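Local coordinates for protein regulator of nonsense transcripts 2 (Homo sapiens, PDB 4CEM) that probably serves as an adaptor in nonsense-mediated mRNA decay, here represented by the first of its three helical MIF4G domains, at residues L124-R135 against K145-L156. Numbering follows the deposited sequence.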
ATOM      1  N   LEU A 124     -18.196   4.200  -1.474  1.00 42.97           N
ATOM      2  CA  LEU A 124     -16.758   4.143  -1.145  1.00 41.47           C
ATOM      3  C   LEU A 124     -15.920   4.244  -2.414  1.00 41.96           C
ATOM      4  O   LEU A 124     -15.012   5.076  -2.512  1.00 42.20           O
ATOM      5  CB  LEU A 124     -16.414   2.853  -0.388  1.00 41.05           C
ATOM      6  CG  LEU A 124     -15.002   2.765   0.210  1.00 40.73           C
ATOM      7  CD1 LEU A 124     -14.831   3.759   1.346  1.00 40.16           C
ATOM      8  CD2 LEU A 124     -14.676   1.353   0.687  1.00 40.14           C
ATOM      9  N   LEU A 125     -16.244   3.403  -3.392  1.00 41.28           N
ATOM     10  CA  LEU A 125     -15.563   3.427  -4.678  1.00 41.68           C
ATOM     11  C   LEU A 125     -15.642   4.815  -5.279  1.00 44.29           C
ATOM     12  O   LEU A 125     -14.618   5.417  -5.592  1.00 47.72           O
ATOM     13  CB  LEU A 125     -16.196   2.420  -5.638  1.00 40.29           C
ATOM     14  CG  LEU A 125     -15.671   2.398  -7.070  1.00 39.46           C
ATOM     15  CD1 LEU A 125     -14.197   2.034  -7.085  1.00 37.18           C
ATOM     16  CD2 LEU A 125     -16.495   1.429  -7.915  1.00 38.36           C
ATOM     17  N   GLN A 126     -16.860   5.325  -5.423  1.00 46.03           N
ATOM     18  CA  GLN A 126     -17.078   6.599  -6.103  1.00 48.62           C
ATOM     19  C   GLN A 126     -16.298   7.727  -5.423  1.00 46.55           C
ATOM     20  O   GLN A 126     -15.634   8.515  -6.092  1.00 46.75           O
ATOM     21  CB  GLN A 126     -18.579   6.902  -6.191  1.00 51.13           C
ATOM     22  CG  GLN A 126     -18.933   8.132  -7.011  1.00 54.93           C
ATOM     23  CD  GLN A 126     -19.366   9.317  -6.155  1.00 59.88           C
ATOM     24  OE1 GLN A 126     -18.868  10.507  -6.497  1.00 60.58           O
ATOM     25  NE2 GLN A 126     -20.148   9.167  -5.206  1.00 63.04           N
ATOM     26  N   VAL A 127     -16.322   7.752  -4.095  1.00 46.32           N
ATOM     27  CA  VAL A 127     -15.616   8.785  -3.334  1.00 47.84           C
ATOM     28  C   VAL A 127     -14.092   8.659  -3.398  1.00 49.89           C
ATOM     29  O   VAL A 127     -13.392   9.671  -3.324  1.00 54.48           O
ATOM     30  CB  VAL A 127     -16.066   8.813  -1.859  1.00 47.35           C
ATOM     31  CG1 VAL A 127     -15.345   9.919  -1.100  1.00 47.19           C
ATOM     32  CG2 VAL A 127     -17.570   9.015  -1.773  1.00 45.66           C
ATOM     33  N   TRP A 128     -13.576   7.436  -3.519  1.00 49.91           N
ATOM     34  CA  TRP A 128     -12.147   7.243  -3.800  1.00 50.64           C
ATOM     35  C   TRP A 128     -11.766   7.792  -5.152  1.00 52.15           C
ATOM     36  O   TRP A 128     -10.696   8.386  -5.307  1.00 52.05           O
ATOM     37  CB  TRP A 128     -11.746   5.765  -3.745  1.00 50.46           C
ATOM     38  CG  TRP A 128     -11.381   5.255  -2.372  1.00 48.18           C
ATOM     39  CD1 TRP A 128     -11.999   4.244  -1.654  1.00 48.03           C
ATOM     40  CD2 TRP A 128     -10.290   5.712  -1.517  1.00 47.42           C
ATOM     41  NE1 TRP A 128     -11.390   4.058  -0.444  1.00 47.04           N
ATOM     42  CE2 TRP A 128     -10.359   4.902  -0.298  1.00 47.13           C
ATOM     43  CE3 TRP A 128      -9.305   6.676  -1.628  1.00 47.27           C
ATOM     44  CZ2 TRP A 128      -9.468   5.070   0.747  1.00 48.48           C
ATOM     45  CZ3 TRP A 128      -8.410   6.835  -0.570  1.00 48.76           C
ATOM     46  CH2 TRP A 128      -8.489   6.049   0.592  1.00 48.15           C
ATOM     47  N   LYS A 129     -12.615   7.581  -6.155  1.00 52.50           N
ATOM     48  CA  LYS A 129     -12.332   8.107  -7.492  1.00 52.82           C
ATOM     49  C   LYS A 129     -12.260   9.636  -7.482  1.00 55.00           C
ATOM     50  O   LYS A 129     -11.295  10.212  -7.987  1.00 57.14           O
ATOM     51  CB  LYS A 129     -13.369   7.632  -8.502  1.00 50.95           C
ATOM     52  CG  LYS A 129     -13.109   6.252  -9.069  1.00 50.14           C
ATOM     53  CD  LYS A 129     -14.224   5.875 -10.031  1.00 51.66           C
ATOM     54  CE  LYS A 129     -14.111   4.447 -10.535  1.00 52.25           C
ATOM     55  NZ  LYS A 129     -15.436   3.955 -11.004  1.00 52.31           N
ATOM     56  N   LYS A 130     -13.267  10.286  -6.901  1.00 56.71           N
ATOM     57  CA  LYS A 130     -13.254  11.745  -6.748  1.00 59.36           C
ATOM     58  C   LYS A 130     -11.982  12.185  -6.028  1.00 59.69           C
ATOM     59  O   LYS A 130     -11.327  13.146  -6.431  1.00 60.33           O
ATOM     60  CB  LYS A 130     -14.472  12.245  -5.954  1.00 62.62           C
ATOM     61  CG  LYS A 130     -15.832  11.976  -6.591  1.00 66.48           C
ATOM     62  CD  LYS A 130     -16.073  12.822  -7.832  1.00 69.59           C
ATOM     63  CE  LYS A 130     -17.393  12.455  -8.497  1.00 72.83           C
ATOM     64  NZ  LYS A 130     -17.534  13.068  -9.851  1.00 75.12           N
ATOM     65  N   HIS A 131     -11.631  11.470  -4.965  1.00 58.87           N
ATOM     66  CA  HIS A 131     -10.460  11.816  -4.168  1.00 60.80           C
ATOM     67  C   HIS A 131      -9.191  11.789  -4.983  1.00 61.98           C
ATOM     68  O   HIS A 131      -8.320  12.633  -4.792  1.00 62.42           O
ATOM     69  CB  HIS A 131     -10.360  10.887  -2.959  1.00 61.26           C
ATOM     70  CG  HIS A 131      -9.199  11.188  -2.043  1.00 60.84           C
ATOM     71  ND1 HIS A 131      -9.330  11.930  -0.930  1.00 62.37           N
ATOM     72  CD2 HIS A 131      -7.860  10.786  -2.095  1.00 62.17           C
ATOM     73  CE1 HIS A 131      -8.137  12.010  -0.300  1.00 64.07           C
ATOM     74  NE2 HIS A 131      -7.237  11.310  -1.018  1.00 63.72           N
ATOM     75  N   PHE A 132      -9.066  10.833  -5.902  1.00 63.37           N
ATOM     76  CA  PHE A 132      -7.910  10.803  -6.806  1.00 66.04           C
ATOM     77  C   PHE A 132      -8.039  11.820  -7.941  1.00 68.49           C
ATOM     78  O   PHE A 132      -7.065  12.079  -8.641  1.00 70.85           O
ATOM     79  CB  PHE A 132      -7.667   9.394  -7.373  1.00 65.36           C
ATOM     80  CG  PHE A 132      -7.252   8.389  -6.335  1.00 64.25           C
ATOM     81  CD1 PHE A 132      -6.145   8.618  -5.530  1.00 65.88           C
ATOM     82  CD2 PHE A 132      -7.969   7.213  -6.160  1.00 64.18           C
ATOM     83  CE1 PHE A 132      -5.765   7.698  -4.567  1.00 64.24           C
ATOM     84  CE2 PHE A 132      -7.595   6.289  -5.201  1.00 61.82           C
ATOM     85  CZ  PHE A 132      -6.490   6.531  -4.403  1.00 62.59           C
ATOM     86  N   GLU A 133      -9.236  12.384  -8.126  1.00 71.67           N
ATOM     87  CA  GLU A 133      -9.411  13.556  -8.994  1.00 72.50           C
ATOM     88  C   GLU A 133      -8.781  14.762  -8.308  1.00 73.64           C
ATOM     89  O   GLU A 133      -7.838  15.354  -8.824  1.00 72.15           O
ATOM     90  CB  GLU A 133     -10.891  13.843  -9.267  1.00 73.46           C
ATOM     91  CG  GLU A 133     -11.191  14.106 -10.724  1.00 76.42           C
ATOM     92  CD  GLU A 133     -11.227  12.816 -11.515  1.00 78.23           C
ATOM     93  OE1 GLU A 133     -12.223  12.072 -11.380  1.00 79.23           O
ATOM     94  OE2 GLU A 133     -10.257  12.546 -12.256  1.00 78.68           O
ATOM     95  N   ALA A 134      -9.297  15.101  -7.128  1.00 73.27           N
ATOM     96  CA  ALA A 134      -8.806  16.242  -6.358  1.00 73.45           C
ATOM     97  C   ALA A 134      -7.280  16.282  -6.282  1.00 76.38           C
ATOM     98  O   ALA A 134      -6.687  17.349  -6.377  1.00 75.78           O
ATOM     99  CB  ALA A 134      -9.401  16.224  -4.960  1.00 68.74           C
ATOM    100  N   ARG A 135      -6.652  15.121  -6.113  1.00 84.31           N
ATOM    101  CA  ARG A 135      -5.191  15.032  -6.047  1.00 90.34           C
ATOM    102  C   ARG A 135      -4.511  15.473  -7.332  1.00 90.60           C
ATOM    103  O   ARG A 135      -3.562  16.248  -7.290  1.00 88.81           O
ATOM    104  CB  ARG A 135      -4.738  13.601  -5.750  1.00 98.02           C
ATOM    105  CG  ARG A 135      -4.844  13.193  -4.293  1.00105.18           C
ATOM    106  CD  ARG A 135      -3.753  12.196  -3.919  1.00111.80           C
ATOM    107  NE  ARG A 135      -3.708  11.950  -2.479  1.00118.75           N
ATOM    108  CZ  ARG A 135      -3.261  12.817  -1.569  1.00121.40           C
ATOM    109  NH1 ARG A 135      -2.809  14.021  -1.921  1.00124.16           N
ATOM    110  NH2 ARG A 135      -3.270  12.477  -0.288  1.00120.72           N
ATOM    111  N   LYS A 145       0.025   9.973   2.560  1.00 71.19           N
ATOM    112  CA  LYS A 145      -1.374   9.538   2.453  1.00 68.49           C
ATOM    113  C   LYS A 145      -1.592   8.623   1.241  1.00 65.67           C
ATOM    114  O   LYS A 145      -2.274   7.598   1.355  1.00 62.27           O
ATOM    115  CB  LYS A 145      -2.304  10.757   2.395  1.00 67.67           C
ATOM    116  CG  LYS A 145      -3.793  10.461   2.238  1.00 66.75           C
ATOM    117  CD  LYS A 145      -4.394   9.770   3.452  1.00 67.88           C
ATOM    118  CE  LYS A 145      -5.907   9.967   3.529  1.00 67.42           C
ATOM    119  NZ  LYS A 145      -6.614   9.730   2.234  1.00 67.52           N
ATOM    120  N   LEU A 146      -1.025   8.990   0.089  1.00 61.33           N
ATOM    121  CA  LEU A 146      -1.101   8.135  -1.103  1.00 59.59           C
ATOM    122  C   LEU A 146      -0.519   6.740  -0.838  1.00 58.09           C
ATOM    123  O   LEU A 146      -1.015   5.751  -1.375  1.00 54.98           O
ATOM    124  CB  LEU A 146      -0.383   8.771  -2.300  1.00 58.66           C
ATOM    125  CG  LEU A 146      -0.317   7.933  -3.590  1.00 57.93           C
ATOM    126  CD1 LEU A 146      -1.700   7.671  -4.183  1.00 57.30           C
ATOM    127  CD2 LEU A 146       0.577   8.614  -4.609  1.00 57.53           C
ATOM    128  N   ARG A 147       0.523   6.656  -0.014  1.00 57.57           N
ATOM    129  CA  ARG A 147       1.089   5.354   0.334  1.00 58.97           C
ATOM    130  C   ARG A 147       0.031   4.470   0.980  1.00 57.07           C
ATOM    131  O   ARG A 147      -0.269   3.378   0.487  1.00 56.09           O
ATOM    132  CB  ARG A 147       2.286   5.492   1.272  1.00 60.68           C
ATOM    133  CG  ARG A 147       3.002   4.171   1.489  1.00 63.10           C
ATOM    134  CD  ARG A 147       4.366   4.334   2.133  1.00 65.19           C
ATOM    135  NE  ARG A 147       4.246   4.338   3.585  1.00 68.66           N
ATOM    136  CZ  ARG A 147       4.349   5.408   4.370  1.00 73.74           C
ATOM    137  NH1 ARG A 147       4.601   6.618   3.874  1.00 75.23           N
ATOM    138  NH2 ARG A 147       4.207   5.258   5.681  1.00 78.04           N
ATOM    139  N   THR A 148      -0.540   4.962   2.074  1.00 53.89           N
ATOM    140  CA  THR A 148      -1.566   4.226   2.794  1.00 51.35           C
ATOM    141  C   THR A 148      -2.789   4.003   1.912  1.00 50.99           C
ATOM    142  O   THR A 148      -3.325   2.895   1.860  1.00 50.15           O
ATOM    143  CB  THR A 148      -1.967   4.955   4.084  1.00 49.27           C
ATOM    144  OG1 THR A 148      -0.786   5.305   4.811  1.00 47.12           O
ATOM    145  CG2 THR A 148      -2.833   4.066   4.958  1.00 49.32           C
ATOM    146  N   ASP A 149      -3.214   5.049   1.207  1.00 48.60           N
ATOM    147  CA  ASP A 149      -4.379   4.952   0.330  1.00 48.73           C
ATOM    148  C   ASP A 149      -4.251   3.774  -0.619  1.00 47.88           C
ATOM    149  O   ASP A 149      -5.186   2.981  -0.774  1.00 46.96           O
ATOM    150  CB  ASP A 149      -4.567   6.234  -0.497  1.00 51.27           C
ATOM    151  CG  ASP A 149      -5.164   7.384   0.304  1.00 51.69           C
ATOM    152  OD1 ASP A 149      -5.335   7.242   1.534  1.00 51.69           O
ATOM    153  OD2 ASP A 149      -5.464   8.437  -0.311  1.00 53.25           O
ATOM    154  N   LEU A 150      -3.090   3.662  -1.255  1.00 48.71           N
ATOM    155  CA  LEU A 150      -2.869   2.598  -2.227  1.00 47.67           C
ATOM    156  C   LEU A 150      -2.990   1.235  -1.548  1.00 46.53           C
ATOM    157  O   LEU A 150      -3.649   0.337  -2.062  1.00 47.60           O
ATOM    158  CB  LEU A 150      -1.514   2.748  -2.915  1.00 47.83           C
ATOM    159  CG  LEU A 150      -1.348   1.904  -4.183  1.00 49.30           C
ATOM    160  CD1 LEU A 150      -2.223   2.441  -5.303  1.00 52.07           C
ATOM    161  CD2 LEU A 150       0.108   1.855  -4.623  1.00 48.83           C
ATOM    162  N   ARG A 151      -2.380   1.087  -0.381  1.00 45.43           N
ATOM    163  CA  ARG A 151      -2.511  -0.154   0.360  1.00 45.44           C
ATOM    164  C   ARG A 151      -3.965  -0.399   0.733  1.00 43.66           C
ATOM    165  O   ARG A 151      -4.457  -1.530   0.645  1.00 42.00           O
ATOM    166  CB  ARG A 151      -1.663  -0.130   1.624  1.00 47.92           C
ATOM    167  CG  ARG A 151      -1.921  -1.324   2.531  1.00 50.70           C
ATOM    168  CD  ARG A 151      -1.200  -1.181   3.846  1.00 51.45           C
ATOM    169  NE  ARG A 151      -1.527  -2.276   4.749  1.00 53.68           N
ATOM    170  CZ  ARG A 151      -1.057  -2.388   5.988  1.00 55.30           C
ATOM    171  NH1 ARG A 151      -0.238  -1.467   6.479  1.00 57.08           N
ATOM    172  NH2 ARG A 151      -1.406  -3.424   6.740  1.00 56.66           N
ATOM    173  N   PHE A 152      -4.638   0.666   1.163  1.00 43.25           N
ATOM    174  CA  PHE A 152      -6.020   0.583   1.617  1.00 41.90           C
ATOM    175  C   PHE A 152      -6.918   0.097   0.471  1.00 41.82           C
ATOM    176  O   PHE A 152      -7.591  -0.920   0.617  1.00 41.20           O
ATOM    177  CB  PHE A 152      -6.472   1.942   2.154  1.00 43.04           C
ATOM    178  CG  PHE A 152      -7.752   1.919   2.978  1.00 43.90           C
ATOM    179  CD1 PHE A 152      -8.513   0.766   3.158  1.00 43.39           C
ATOM    180  CD2 PHE A 152      -8.196   3.095   3.580  1.00 43.03           C
ATOM    181  CE1 PHE A 152      -9.676   0.794   3.905  1.00 43.25           C
ATOM    182  CE2 PHE A 152      -9.360   3.123   4.324  1.00 42.44           C
ATOM    183  CZ  PHE A 152     -10.098   1.971   4.488  1.00 43.02           C
ATOM    184  N   ILE A 153      -6.906   0.779  -0.676  1.00 42.70           N
ATOM    185  CA  ILE A 153      -7.754   0.341  -1.801  1.00 43.15           C
ATOM    186  C   ILE A 153      -7.378  -1.062  -2.292  1.00 42.42           C
ATOM    187  O   ILE A 153      -8.255  -1.818  -2.761  1.00 41.20           O
ATOM    188  CB  ILE A 153      -7.795   1.343  -2.986  1.00 44.37           C
ATOM    189  CG1 ILE A 153      -6.436   1.466  -3.666  1.00 45.32           C
ATOM    190  CG2 ILE A 153      -8.298   2.711  -2.526  1.00 44.32           C
ATOM    191  CD1 ILE A 153      -6.469   2.361  -4.884  1.00 46.04           C
ATOM    192  N   ALA A 154      -6.092  -1.408  -2.162  1.00 40.32           N
ATOM    193  CA  ALA A 154      -5.617  -2.785  -2.399  1.00 38.75           C
ATOM    194  C   ALA A 154      -6.339  -3.798  -1.505  1.00 37.62           C
ATOM    195  O   ALA A 154      -6.950  -4.728  -2.016  1.00 36.34           O
ATOM    196  CB  ALA A 154      -4.116  -2.880  -2.194  1.00 38.23           C
ATOM    197  N   GLU A 155      -6.300  -3.612  -0.184  1.00 36.15           N
ATOM    198  CA  GLU A 155      -7.006  -4.535   0.714  1.00 37.46           C
ATOM    199  C   GLU A 155      -8.485  -4.595   0.395  1.00 36.64           C
ATOM    200  O   GLU A 155      -9.059  -5.684   0.299  1.00 35.47           O
ATOM    201  CB  GLU A 155      -6.850  -4.158   2.193  1.00 38.76           C
ATOM    202  CG  GLU A 155      -5.562  -4.630   2.845  1.00 41.11           C
ATOM    203  CD  GLU A 155      -5.346  -6.131   2.777  1.00 41.48           C
ATOM    204  OE1 GLU A 155      -6.315  -6.914   2.776  1.00 44.69           O
ATOM    205  OE2 GLU A 155      -4.180  -6.530   2.735  1.00 42.56           O
ATOM    206  N   LEU A 156      -9.102  -3.424   0.232  1.00 35.45           N
ATOM    207  CA  LEU A 156     -10.537  -3.357  -0.034  1.00 35.02           C
ATOM    208  C   LEU A 156     -10.924  -4.182  -1.261  1.00 33.79           C
ATOM    209  O   LEU A 156     -12.038  -4.706  -1.340  1.00 33.26           O
ATOM    210  CB  LEU A 156     -10.997  -1.906  -0.212  1.00 35.58           C
ATOM    211  CG  LEU A 156     -11.069  -1.059   1.057  1.00 34.22           C
ATOM    212  CD1 LEU A 156     -11.246   0.400   0.687  1.00 33.49           C
ATOM    213  CD2 LEU A 156     -12.203  -1.543   1.941  1.00 33.55           C
TER
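W128 is the large bump of this contact: its indole is a knob in the hollow between I153, D149, F152 and L156. A beta-branched isoleucine suits one side of that hollow, because the branch at CB lets I153 lay CG2 over one indole face, 3.7 Å from the centroid of the five-membered ring, as a CH-pi contact. W128 CZ2 comes 3.7 Å from F152 CD2, the indole edge turned to the F152 face in an offset edge-to-face pair, planes 83° apart, while D149 OD2 lies in the indole plane, 3.4 Å from W128 CZ3. The two helices, 120-137 and 143-158, form an antiparallel hairpin of the kind that builds the MIF4G domain, their local axes 12.5 Å apart at 155°. An alanine in place of W128 would probably open a gap between them, with I153 CG2 and the F152 face stripped of their aromatic partner. One turn before W128, L124 CD2 meets L156 CD1 tip to tip at 3.6 Å. One turn after it, F132 wedges CE1 against L146 CD1 and CE2 against I153 CD1, each 4.1 Å. K145, bent at chi2 (67°) and chi4, reaches one turn onward to salt-bridge D149 OD1, and its NZ also hydrogen-bonds to V94 O.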